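Flavodoxin (Bacteroides uniformis, PDB 4J8P) probably works as an electron-transfer flavoprotein of the flavodoxin type, holding a molecule of flavin mononucleotide (FMN) at the C-terminal ends of its sheet strands. Local coordinates at residues Ile85-Trp90 / Ser124-Glu129; Arg96-Phe101 / Lys128-Asn133; Arg143-Ala148 / Lys154-Lys159. All coordinates share one frame; numbering follows the deposited sequence.

Contact 1 (Ile85-Trp90 / Ser124-Glu129); sequences IGFPIW and SNAEKE. With FMN (flavin mononucleotide), chain B.
Strand 80-88, the middle strand of a flavodoxin-like parallel sheet, packs on Ala126 of helix 124-133 through Phe87 at the strand's end and Ile89 in the loop that follows, just where the chain turns into the FMN pocket. Three buried side chains make the joint, and all of it is apolar. The methyl CB of Ala126 points at the strand and meets Ile89 CD1 at 3.7 Å. On the Phe87 ring, CE2 lies 4.0 Å from the same Ala126 CB, which approaches the ring obliquely. Phe87 carries CG between its backbone N and carbonyl carbon (chi1 44°), a torsion that turns the ring to the helix side. A residue as small as alanine suits this place, since one methyl can seat against both larger side chains as the helix passes over the sheet.

Ile89 is divided between helix and cofactor. While its CD1 reaches Ala126, the other branch, CG2, lies 3.9 Å from FMN C4. Its main-chain O accepts a hydrogen bond from the ribityl hydroxyl O2' of FMN at 2.7 Å. Upstream, Pro88 CB sits 3.3 Å from FMN O5', beside the phosphate ester. Trp90 then spreads its indole under the dimethylbenzene end of the flavin: FMN C8 lies over one face, 3.6 Å from Trp90 NE1, and FMN C7M is offset toward the rim. Tyr43 meets the Trp90 ring edge-to-face. Putting an alanine at Trp90 would probably open a gap beside the dimethylbenzene ring and leave that end of the flavin freer to shift. Cofactor bound by loops at the C-terminal ends of the strands, with a helix packed behind them, is characteristic of flavodoxin-like folds.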
loop_
_atom_site.group_PDB
_atom_site.type_symbol
_atom_site.label_atom_id
_atom_site.label_comp_id
_atom_site.label_asym_id
_atom_site.label_seq_id
_atom_site.Cartn_x
_atom_site.Cartn_y
_atom_site.Cartn_z
ATOM N N ILE A 85 -2.522 0.755 -4.427
ATOM C CA ILE A 85 -1.843 1.023 -3.152
ATOM C C ILE A 85 -1.154 -0.244 -2.752
ATOM O O ILE A 85 -1.825 -1.255 -2.513
ATOM C CB ILE A 85 -2.829 1.507 -2.054
ATOM C CG1 ILE A 85 -3.557 2.790 -2.517
ATOM C CG2 ILE A 85 -2.046 1.742 -0.729
ATOM C CD1 ILE A 85 -4.531 3.315 -1.470
ATOM N N GLY A 86 0.176 -0.222 -2.722
ATOM C CA GLY A 86 0.943 -1.419 -2.391
ATOM C C GLY A 86 1.592 -1.356 -1.032
ATOM O O GLY A 86 1.998 -0.279 -0.586
ATOM N N PHE A 87 1.728 -2.513 -0.405
ATOM C CA PHE A 87 2.366 -2.560 0.917
ATOM C C PHE A 87 2.827 -3.944 1.283
ATOM O O PHE A 87 2.274 -4.920 0.786
ATOM C CB PHE A 87 1.358 -2.103 2.013
ATOM C CG PHE A 87 -0.031 -2.698 1.851
ATOM C CD1 PHE A 87 -1.000 -2.043 1.092
ATOM C CD2 PHE A 87 -0.366 -3.915 2.467
ATOM C CE1 PHE A 87 -2.270 -2.602 0.899
ATOM C CE2 PHE A 87 -1.628 -4.495 2.260
ATOM C CZ PHE A 87 -2.589 -3.816 1.501
ATOM N N PRO A 88 3.792 -4.055 2.207
ATOM C CA PRO A 88 4.058 -5.378 2.791
ATOM C C PRO A 88 2.947 -5.780 3.754
ATOM O O PRO A 88 2.346 -4.898 4.355
ATOM C CB PRO A 88 5.335 -5.166 3.590
ATOM C CG PRO A 88 5.287 -3.682 4.010
ATOM C CD PRO A 88 4.576 -2.965 2.857
ATOM N N ILE A 89 2.694 -7.077 3.926
ATOM C CA ILE A 89 1.733 -7.481 4.943
ATOM C C ILE A 89 2.456 -7.471 6.288
ATOM O O ILE A 89 3.492 -8.133 6.417
ATOM C CB ILE A 89 1.203 -8.894 4.635
ATOM C CG1 ILE A 89 0.403 -8.933 3.326
ATOM C CG2 ILE A 89 0.379 -9.455 5.822
ATOM C CD1 ILE A 89 -0.816 -8.102 3.280
ATOM N N TRP A 90 1.901 -6.756 7.282
ATOM C CA TRP A 90 2.431 -6.760 8.640
ATOM C C TRP A 90 1.354 -7.333 9.542
ATOM O O TRP A 90 0.269 -6.739 9.690
ATOM C CB TRP A 90 2.826 -5.354 9.078
ATOM C CG TRP A 90 4.103 -4.824 8.480
ATOM C CD1 TRP A 90 4.900 -5.406 7.527
ATOM C CD2 TRP A 90 4.718 -3.575 8.815
ATOM N NE1 TRP A 90 5.995 -4.589 7.261
ATOM C CE2 TRP A 90 5.903 -3.465 8.049
ATOM C CE3 TRP A 90 4.372 -2.534 9.698
ATOM C CZ2 TRP A 90 6.704 -2.319 8.093
ATOM C CZ3 TRP A 90 5.194 -1.422 9.776
ATOM C CH2 TRP A 90 6.354 -1.332 8.996
ATOM N N SER A 124 -5.997 -11.358 1.872
ATOM C CA SER A 124 -7.415 -11.320 2.182
ATOM C C SER A 124 -7.770 -10.482 3.391
ATOM O O SER A 124 -8.634 -9.608 3.273
ATOM C CB SER A 124 -7.956 -12.728 2.368
ATOM O OG SER A 124 -7.714 -13.407 1.151
ATOM N N ASN A 125 -7.143 -10.729 4.557
ATOM C CA ASN A 125 -7.532 -9.955 5.730
ATOM C C ASN A 125 -7.177 -8.474 5.594
ATOM O O ASN A 125 -7.980 -7.594 5.968
ATOM C CB ASN A 125 -6.903 -10.542 6.971
ATOM C CG ASN A 125 -7.426 -9.921 8.231
ATOM O OD1 ASN A 125 -8.573 -10.167 8.617
ATOM N ND2 ASN A 125 -6.595 -9.091 8.870
ATOM N N ALA A 126 -5.970 -8.192 5.108
ATOM C CA ALA A 126 -5.526 -6.801 4.975
ATOM C C ALA A 126 -6.475 -6.024 4.073
ATOM O O ALA A 126 -6.936 -4.927 4.397
ATOM C CB ALA A 126 -4.126 -6.776 4.396
ATOM N N GLU A 127 -6.811 -6.646 2.938
ATOM C CA GLU A 127 -7.745 -6.035 2.010
ATOM C C GLU A 127 -9.144 -5.860 2.655
ATOM O O GLU A 127 -9.790 -4.813 2.492
ATOM C CB GLU A 127 -7.830 -6.981 0.799
ATOM C CG GLU A 127 -8.948 -6.662 -0.146
ATOM C CD GLU A 127 -8.908 -7.544 -1.378
ATOM O OE1 GLU A 127 -8.868 -8.793 -1.260
ATOM O OE2 GLU A 127 -9.013 -6.967 -2.477
ATOM N N LYS A 128 -9.665 -6.912 3.321
ATOM C CA LYS A 128 -11.000 -6.790 3.919
ATOM C C LYS A 128 -11.044 -5.674 4.974
ATOM O O LYS A 128 -12.022 -4.929 5.044
ATOM C CB LYS A 128 -11.396 -8.127 4.545
ATOM C CG LYS A 128 -12.902 -8.199 4.892
ATOM C CD LYS A 128 -13.862 -8.013 3.662
ATOM C CE LYS A 128 -13.564 -8.913 2.479
ATOM N NZ LYS A 128 -14.365 -8.517 1.260
ATOM N N GLU A 129 -9.991 -5.564 5.809
ATOM C CA GLU A 129 -9.984 -4.499 6.812
ATOM C C GLU A 129 -9.974 -3.121 6.140
ATOM O O GLU A 129 -10.679 -2.229 6.604
ATOM C CB GLU A 129 -8.790 -4.650 7.758
ATOM C CG GLU A 129 -8.987 -5.794 8.732
ATOM C CD GLU A 129 -9.745 -5.433 9.995
ATOM O OE1 GLU A 129 -10.116 -4.248 10.170
ATOM O OE2 GLU A 129 -9.917 -6.335 10.843
HETATM N N1 FMN B . 4.694 -11.700 6.287
HETATM C C2 FMN B . 3.601 -12.529 6.323
HETATM O O2 FMN B . 3.483 -13.495 5.563
HETATM N N3 FMN B . 2.619 -12.339 7.303
HETATM C C4 FMN B . 2.652 -11.386 8.307
HETATM O O4 FMN B . 1.694 -11.271 9.075
HETATM C C4A FMN B . 3.862 -10.566 8.314
HETATM N N5 FMN B . 4.041 -9.725 9.314
HETATM C C5A FMN B . 5.192 -8.946 9.312
HETATM C C6 FMN B . 5.360 -8.003 10.335
HETATM C C7 FMN B . 6.436 -7.123 10.340
HETATM C C7M FMN B . 6.497 -6.041 11.384
HETATM C C8 FMN B . 7.397 -7.204 9.312
HETATM C C8M FMN B . 8.549 -6.235 9.235
HETATM C C9 FMN B . 7.247 -8.158 8.311
HETATM C C9A FMN B . 6.153 -9.026 8.285
HETATM N N10 FMN B . 5.942 -9.977 7.240
HETATM C C10 FMN B . 4.824 -10.769 7.232
HETATM C "C1'" FMN B . 6.938 -10.068 6.147
HETATM C "C2'" FMN B . 6.720 -9.021 5.054
HETATM O "O2'" FMN B . 5.351 -8.904 4.673
HETATM C "C3'" FMN B . 7.536 -9.302 3.791
HETATM O "O3'" FMN B . 8.889 -9.614 4.147
HETATM C "C4'" FMN B . 7.466 -8.142 2.793
HETATM O "O4'" FMN B . 7.757 -8.656 1.494
HETATM C "C5'" FMN B . 8.458 -7.048 3.153
HETATM O "O5'" FMN B . 8.231 -6.003 2.202
HETATM P P FMN B . 9.067 -4.683 2.097
HETATM O O1P FMN B . 9.033 -3.846 3.319
HETATM O O2P FMN B . 8.471 -3.999 0.892
HETATM O O3P FMN B . 10.500 -5.097 1.739
#

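Contact 2 (Arg96-Phe101 / Lys128-Asn133); sequences RIINTF and KELQTN
Helix segments 96-101 and 128-133, the latter part of helix 124-133, run side by side in nearly the same direction, their local axes 12.0 Å apart at closest approach and crossing at -30°. At that spacing the backbones stay apart and side chains make the contact. Ile98 points toward the other helix and presents its CG2 methyl, which touches Leu130 CD2 at 4.1 Å; the two side chains cross at about a right angle. Leu130 holds CG beside its backbone N, anti to the carbonyl carbon (chi1 -71°); CD1 continues the extended chain toward the sheet, and the CD2 branch is left to face Ile98. A branched isoleucine and a leucine suit such a join, because each can offer one methyl to the neighbouring helix and another to the sheet beneath.

Beside this apolar spot the contact becomes polar. Asn99 lies against the same Leu130 methyl, its ND2 being 4.3 Å from Leu130 CD2, and ND2 is also near Asn133 ND2 without bonding to it. The principal polar partner of Asn99 ND2 is Tyr134 OH, just past the segment. The amide nitrogen also donates to a water at 3.0 Å, which makes a weak bond to the backbone O of Glu129, a tenuous water bridge between the helices. Within its own helix, Lys128 O is gripped twice, by Thr132 N and by Thr132 OG1 at 2.8 Å, from opposite faces of the carbonyl plane; threonine is apt here because its hydroxyl can fold back on the preceding turn.

Below the pair lies strand 80-88, where Ile98 packs on Ile85 and both Ile98 and Leu130 rest on Phe87; Leu130 also reaches Trp139 of strand 138-144.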
loop_
_atom_site.group_PDB
_atom_site.type_symbol
_atom_site.label_atom_id
_atom_site.label_comp_id
_atom_site.label_asym_id
_atom_site.label_seq_id
_atom_site.Cartn_x
_atom_site.Cartn_y
_atom_site.Cartn_z
ATOM N N ARG A 96 0.174 0.579 9.285
ATOM C CA ARG A 96 -0.690 1.737 9.615
ATOM C C ARG A 96 -0.429 2.989 8.767
ATOM O O ARG A 96 -1.337 3.822 8.647
ATOM C CB ARG A 96 -0.560 2.111 11.098
ATOM C CG ARG A 96 -0.805 0.909 12.040
ATOM C CD ARG A 96 -2.158 0.225 11.803
ATOM N NE ARG A 96 -2.421 -0.763 12.860
ATOM C CZ ARG A 96 -3.436 -1.630 12.853
ATOM N NH1 ARG A 96 -4.275 -1.682 11.811
ATOM N NH2 ARG A 96 -3.640 -2.430 13.896
ATOM N N ILE A 97 0.763 3.131 8.187
ATOM C CA ILE A 97 1.022 4.299 7.331
ATOM C C ILE A 97 0.064 4.274 6.118
ATOM O O ILE A 97 -0.208 5.309 5.536
ATOM C CB ILE A 97 2.493 4.385 6.921
ATOM C CG1 ILE A 97 2.785 5.771 6.329
ATOM C CG2 ILE A 97 2.884 3.214 5.969
ATOM C CD1 ILE A 97 4.213 5.987 6.019
ATOM N N ILE A 98 -0.461 3.084 5.736
ATOM C CA ILE A 98 -1.431 3.038 4.622
ATOM C C ILE A 98 -2.719 3.739 5.044
ATOM O O ILE A 98 -3.313 4.468 4.236
ATOM C CB ILE A 98 -1.669 1.574 4.222
ATOM C CG1 ILE A 98 -0.348 0.959 3.671
ATOM C CG2 ILE A 98 -2.865 1.470 3.193
ATOM C CD1 ILE A 98 0.288 1.765 2.433
ATOM N N ASN A 99 -3.122 3.571 6.314
ATOM C CA ASN A 99 -4.284 4.300 6.833
ATOM C C ASN A 99 -3.980 5.813 6.833
ATOM O O ASN A 99 -4.837 6.614 6.451
ATOM C CB ASN A 99 -4.642 3.825 8.228
ATOM C CG ASN A 99 -4.979 2.350 8.248
ATOM O OD1 ASN A 99 -4.117 1.536 8.547
ATOM N ND2 ASN A 99 -6.234 2.014 7.956
ATOM N N THR A 100 -2.751 6.209 7.247
ATOM C CA THR A 100 -2.449 7.645 7.216
ATOM C C THR A 100 -2.588 8.187 5.796
ATOM O O THR A 100 -3.185 9.248 5.602
ATOM C CB THR A 100 -1.021 7.895 7.718
ATOM O OG1 THR A 100 -0.860 7.244 8.971
ATOM C CG2 THR A 100 -0.739 9.416 7.896
ATOM N N PHE A 101 -2.043 7.448 4.813
ATOM C CA PHE A 101 -2.087 7.857 3.420
ATOM C C PHE A 101 -3.545 8.030 2.942
ATOM O O PHE A 101 -3.887 9.079 2.394
ATOM C CB PHE A 101 -1.328 6.824 2.576
ATOM C CG PHE A 101 -1.396 7.053 1.101
ATOM C CD1 PHE A 101 -0.714 8.121 0.509
ATOM C CD2 PHE A 101 -2.183 6.243 0.294
ATOM C CE1 PHE A 101 -0.798 8.347 -0.876
ATOM C CE2 PHE A 101 -2.242 6.456 -1.095
ATOM C CZ PHE A 101 -1.548 7.496 -1.666
ATOM N N LYS A 128 -9.665 -6.912 3.321
ATOM C CA LYS A 128 -11.000 -6.790 3.919
ATOM C C LYS A 128 -11.044 -5.674 4.974
ATOM O O LYS A 128 -12.022 -4.929 5.044
ATOM C CB LYS A 128 -11.396 -8.127 4.545
ATOM C CG LYS A 128 -12.902 -8.199 4.892
ATOM C CD LYS A 128 -13.862 -8.013 3.662
ATOM C CE LYS A 128 -13.564 -8.913 2.479
ATOM N NZ LYS A 128 -14.365 -8.517 1.260
ATOM N N GLU A 129 -9.991 -5.564 5.809
ATOM C CA GLU A 129 -9.984 -4.499 6.812
ATOM C C GLU A 129 -9.974 -3.121 6.140
ATOM O O GLU A 129 -10.679 -2.229 6.604
ATOM C CB GLU A 129 -8.790 -4.650 7.758
ATOM C CG GLU A 129 -8.987 -5.794 8.732
ATOM C CD GLU A 129 -9.745 -5.433 9.995
ATOM O OE1 GLU A 129 -10.116 -4.248 10.170
ATOM O OE2 GLU A 129 -9.917 -6.335 10.843
ATOM N N LEU A 130 -9.225 -2.956 5.015
ATOM C CA LEU A 130 -9.251 -1.654 4.331
ATOM C C LEU A 130 -10.643 -1.368 3.774
ATOM O O LEU A 130 -11.132 -0.235 3.887
ATOM C CB LEU A 130 -8.216 -1.618 3.203
ATOM C CG LEU A 130 -6.740 -1.557 3.633
ATOM C CD1 LEU A 130 -5.855 -1.706 2.388
ATOM C CD2 LEU A 130 -6.395 -0.199 4.294
ATOM N N GLN A 131 -11.279 -2.378 3.136
ATOM C CA GLN A 131 -12.617 -2.142 2.580
ATOM C C GLN A 131 -13.608 -1.735 3.679
ATOM O O GLN A 131 -14.464 -0.876 3.466
ATOM C CB GLN A 131 -13.135 -3.424 1.917
ATOM C CG GLN A 131 -12.332 -3.839 0.673
ATOM C CD GLN A 131 -12.732 -5.231 0.211
ATOM O OE1 GLN A 131 -13.562 -5.898 0.839
ATOM N NE2 GLN A 131 -12.198 -5.680 -0.918
ATOM N N THR A 132 -13.537 -2.433 4.824
ATOM C CA THR A 132 -14.489 -2.222 5.932
ATOM C C THR A 132 -14.260 -0.829 6.572
ATOM O O THR A 132 -15.222 -0.153 6.962
ATOM C CB THR A 132 -14.346 -3.385 6.955
ATOM O OG1 THR A 132 -14.547 -4.636 6.279
ATOM C CG2 THR A 132 -15.366 -3.283 8.132
ATOM N N ASN A 133 -13.002 -0.397 6.668
ATOM C CA ASN A 133 -12.722 0.894 7.300
ATOM C C ASN A 133 -13.014 2.063 6.380
ATOM O O ASN A 133 -13.297 3.169 6.877
ATOM C CB ASN A 133 -11.278 0.952 7.755
ATOM C CG ASN A 133 -11.138 1.945 8.879
ATOM O OD1 ASN A 133 -11.822 1.848 9.902
ATOM N ND2 ASN A 133 -10.357 2.984 8.665
HETATM O O HOH W 1 -8.077 -0.320 7.726
#

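Contact 3 (Arg143-Ala148 / Lys154-Lys159); sequences RLLNGA and KQWIKK
Arg143 near the end of strand 138-144 and Leu145 just past it pack on Trp156 of the C-terminal helix 150-158 in the last strand-helix unit of this flavodoxin-like α/β sandwich. The leading interaction is CH-pi: Arg143 CB stands 3.7 Å from the centroid of the five-membered ring of Trp156, 26° off the ring normal. Arginine and indole slide past each other in opposite directions. With CG anti to the backbone N (chi1 -180°) and a bend at chi2, the arginine chain follows the ring. Arg143 was modelled in two conformers, so the course of its side chain beyond CB is less certain.

Apolar packing comes next. Leu145 CD1 meets Trp156 CZ3 at 3.9 Å, the two side chains crossing at about a right angle, and on the ring face opposite Arg143 lies Ile157 CD1. The broad indole suits a helix that must cover an outermost strand, and it also touches Ile113 and Phe115 of strand 111-117. Ile157 meanwhile reaches helix 18-30.

At the chain end, a hydrogen bond closes the helix: Lys159 NZ curls back to Trp156 O at 2.7 Å, tilted 29° from the carbonyl plane.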
loop_
_atom_site.group_PDB
_atom_site.type_symbol
_atom_site.label_atom_id
_atom_site.label_comp_id
_atom_site.label_asym_id
_atom_site.label_seq_id
_atom_site.Cartn_x
_atom_site.Cartn_y
_atom_site.Cartn_z
ATOM N N ARG A 143 -4.443 -8.009 -4.945
ATOM C CA ARG A 143 -3.592 -9.123 -5.310
ATOM C C ARG A 143 -2.303 -9.171 -4.515
ATOM O O ARG A 143 -1.624 -8.134 -4.346
ATOM C CB ARG A 143 -3.229 -8.982 -6.796
ATOM C CG ARG A 143 -2.336 -10.061 -7.379
ATOM C CD ARG A 143 -3.052 -11.355 -7.643
ATOM N NE ARG A 143 -2.107 -12.401 -8.036
ATOM C CZ ARG A 143 -1.847 -12.758 -9.289
ATOM N NH1 ARG A 143 -2.474 -12.168 -10.299
ATOM N NH2 ARG A 143 -0.967 -13.716 -9.543
ATOM N N LEU A 144 -1.922 -10.385 -4.115
ATOM C CA LEU A 144 -0.639 -10.627 -3.483
ATOM C C LEU A 144 0.332 -10.898 -4.632
ATOM O O LEU A 144 0.022 -11.727 -5.503
ATOM C CB LEU A 144 -0.774 -11.825 -2.540
ATOM C CG LEU A 144 0.495 -12.192 -1.780
ATOM C CD1 LEU A 144 0.778 -11.176 -0.642
ATOM C CD2 LEU A 144 0.399 -13.633 -1.236
ATOM N N LEU A 145 1.469 -10.179 -4.652
ATOM C CA LEU A 145 2.469 -10.259 -5.714
ATOM C C LEU A 145 3.816 -10.694 -5.144
ATOM O O LEU A 145 4.793 -9.925 -5.142
ATOM C CB LEU A 145 2.607 -8.908 -6.447
ATOM C CG LEU A 145 1.399 -8.440 -7.290
ATOM C CD1 LEU A 145 1.620 -7.000 -7.767
ATOM C CD2 LEU A 145 1.170 -9.360 -8.494
ATOM N N ASN A 146 3.873 -11.932 -4.654
ATOM C CA ASN A 146 5.127 -12.501 -4.138
ATOM C C ASN A 146 5.943 -13.024 -5.300
ATOM O O ASN A 146 5.360 -13.452 -6.300
ATOM C CB ASN A 146 4.860 -13.590 -3.091
ATOM C CG ASN A 146 4.488 -12.964 -1.769
ATOM O OD1 ASN A 146 4.812 -11.799 -1.523
ATOM N ND2 ASN A 146 3.872 -13.733 -0.859
ATOM N N GLY A 147 7.272 -12.897 -5.205
ATOM C CA GLY A 147 8.187 -13.280 -6.288
ATOM C C GLY A 147 7.824 -12.555 -7.573
ATOM O O GLY A 147 7.865 -13.142 -8.656
ATOM N N ALA A 148 7.438 -11.267 -7.442
ATOM C CA ALA A 148 6.974 -10.426 -8.538
ATOM C C ALA A 148 7.971 -10.349 -9.674
ATOM O O ALA A 148 9.156 -10.068 -9.466
ATOM C CB ALA A 148 6.656 -9.018 -8.048
ATOM N N LYS A 154 2.385 -8.730 -15.570
ATOM C CA LYS A 154 1.728 -8.611 -16.882
ATOM C C LYS A 154 0.404 -9.397 -16.883
ATOM O O LYS A 154 -0.614 -8.856 -17.314
ATOM C CB LYS A 154 2.654 -9.115 -18.003
ATOM C CG LYS A 154 2.059 -9.048 -19.416
ATOM C CD LYS A 154 3.034 -9.603 -20.460
ATOM C CE LYS A 154 2.389 -9.753 -21.820
ATOM N NZ LYS A 154 3.372 -10.182 -22.858
ATOM N N GLN A 155 0.430 -10.644 -16.354
ATOM C CA GLN A 155 -0.702 -11.568 -16.268
ATOM C C GLN A 155 -1.797 -11.016 -15.379
ATOM O O GLN A 155 -2.969 -11.106 -15.743
ATOM C CB GLN A 155 -0.259 -12.968 -15.776
ATOM C CG GLN A 155 0.495 -13.746 -16.864
ATOM C CD GLN A 155 0.886 -15.163 -16.507
ATOM O OE1 GLN A 155 0.128 -15.919 -15.886
ATOM N NE2 GLN A 155 2.056 -15.581 -16.976
ATOM N N TRP A 156 -1.433 -10.411 -14.233
ATOM C CA TRP A 156 -2.420 -9.821 -13.340
ATOM C C TRP A 156 -3.138 -8.641 -14.028
ATOM O O TRP A 156 -4.354 -8.539 -13.956
ATOM C CB TRP A 156 -1.742 -9.339 -12.037
ATOM C CG TRP A 156 -2.701 -8.701 -11.077
ATOM C CD1 TRP A 156 -3.969 -9.115 -10.789
ATOM C CD2 TRP A 156 -2.524 -7.451 -10.390
ATOM N NE1 TRP A 156 -4.561 -8.250 -9.901
ATOM C CE2 TRP A 156 -3.706 -7.209 -9.652
ATOM C CE3 TRP A 156 -1.451 -6.553 -10.264
ATOM C CZ2 TRP A 156 -3.837 -6.117 -8.773
ATOM C CZ3 TRP A 156 -1.593 -5.459 -9.425
ATOM C CH2 TRP A 156 -2.764 -5.259 -8.675
ATOM N N ILE A 157 -2.377 -7.762 -14.697
ATOM C CA ILE A 157 -2.915 -6.572 -15.356
ATOM C C ILE A 157 -3.681 -6.928 -16.642
ATOM O O ILE A 157 -4.742 -6.340 -16.886
ATOM C CB ILE A 157 -1.758 -5.546 -15.607
ATOM C CG1 ILE A 157 -1.122 -5.107 -14.241
ATOM C CG2 ILE A 157 -2.212 -4.326 -16.430
ATOM C CD1 ILE A 157 -2.121 -4.508 -13.194
ATOM N N LYS A 158 -3.172 -7.872 -17.448
ATOM C CA LYS A 158 -3.846 -8.203 -18.720
ATOM C C LYS A 158 -5.167 -8.960 -18.508
ATOM O O LYS A 158 -6.082 -8.795 -19.316
ATOM C CB LYS A 158 -2.931 -8.977 -19.693
ATOM C CG LYS A 158 -2.632 -10.428 -19.317
ATOM C CD LYS A 158 -2.228 -11.260 -20.529
ATOM C CE LYS A 158 -1.601 -12.574 -20.132
ATOM N NZ LYS A 158 -0.145 -12.427 -19.870
ATOM N N LYS A 159 -5.266 -9.762 -17.418
ATOM C CA LYS A 159 -6.445 -10.566 -17.040
ATOM C C LYS A 159 -6.898 -11.425 -18.237
ATOM O O LYS A 159 -6.016 -12.091 -18.823
ATOM C CB LYS A 159 -7.582 -9.676 -16.491
ATOM C CG LYS A 159 -7.074 -8.707 -15.429
ATOM C CD LYS A 159 -8.148 -8.135 -14.544
ATOM C CE LYS A 159 -7.569 -7.164 -13.534
ATOM N NZ LYS A 159 -6.595 -7.806 -12.581
ATOM O OXT LYS A 159 -8.089 -11.381 -18.627
#

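In the fold
Contacts 1 and 2 are neighbours, their centres 8 Å apart, and they touch: Ile85 CD1 of contact 1 lies 3.9 Å from Phe101 CE2 of contact 2. Both use helix 124-133, and strand 80-88 leads into helix 96-102, so together they fasten two helices on one side of the central strand. Contact 3 comes later in the chain, once contacts 1 and 2 have closed. Its centre lies about 15 Å from that of contact 1 and 21 Å from that of contact 2, which lies on the other side of the chain's centre. There helix 150-158 packs beside helix 18-30, giving the three-layer sandwich whose strand ends carry FMN.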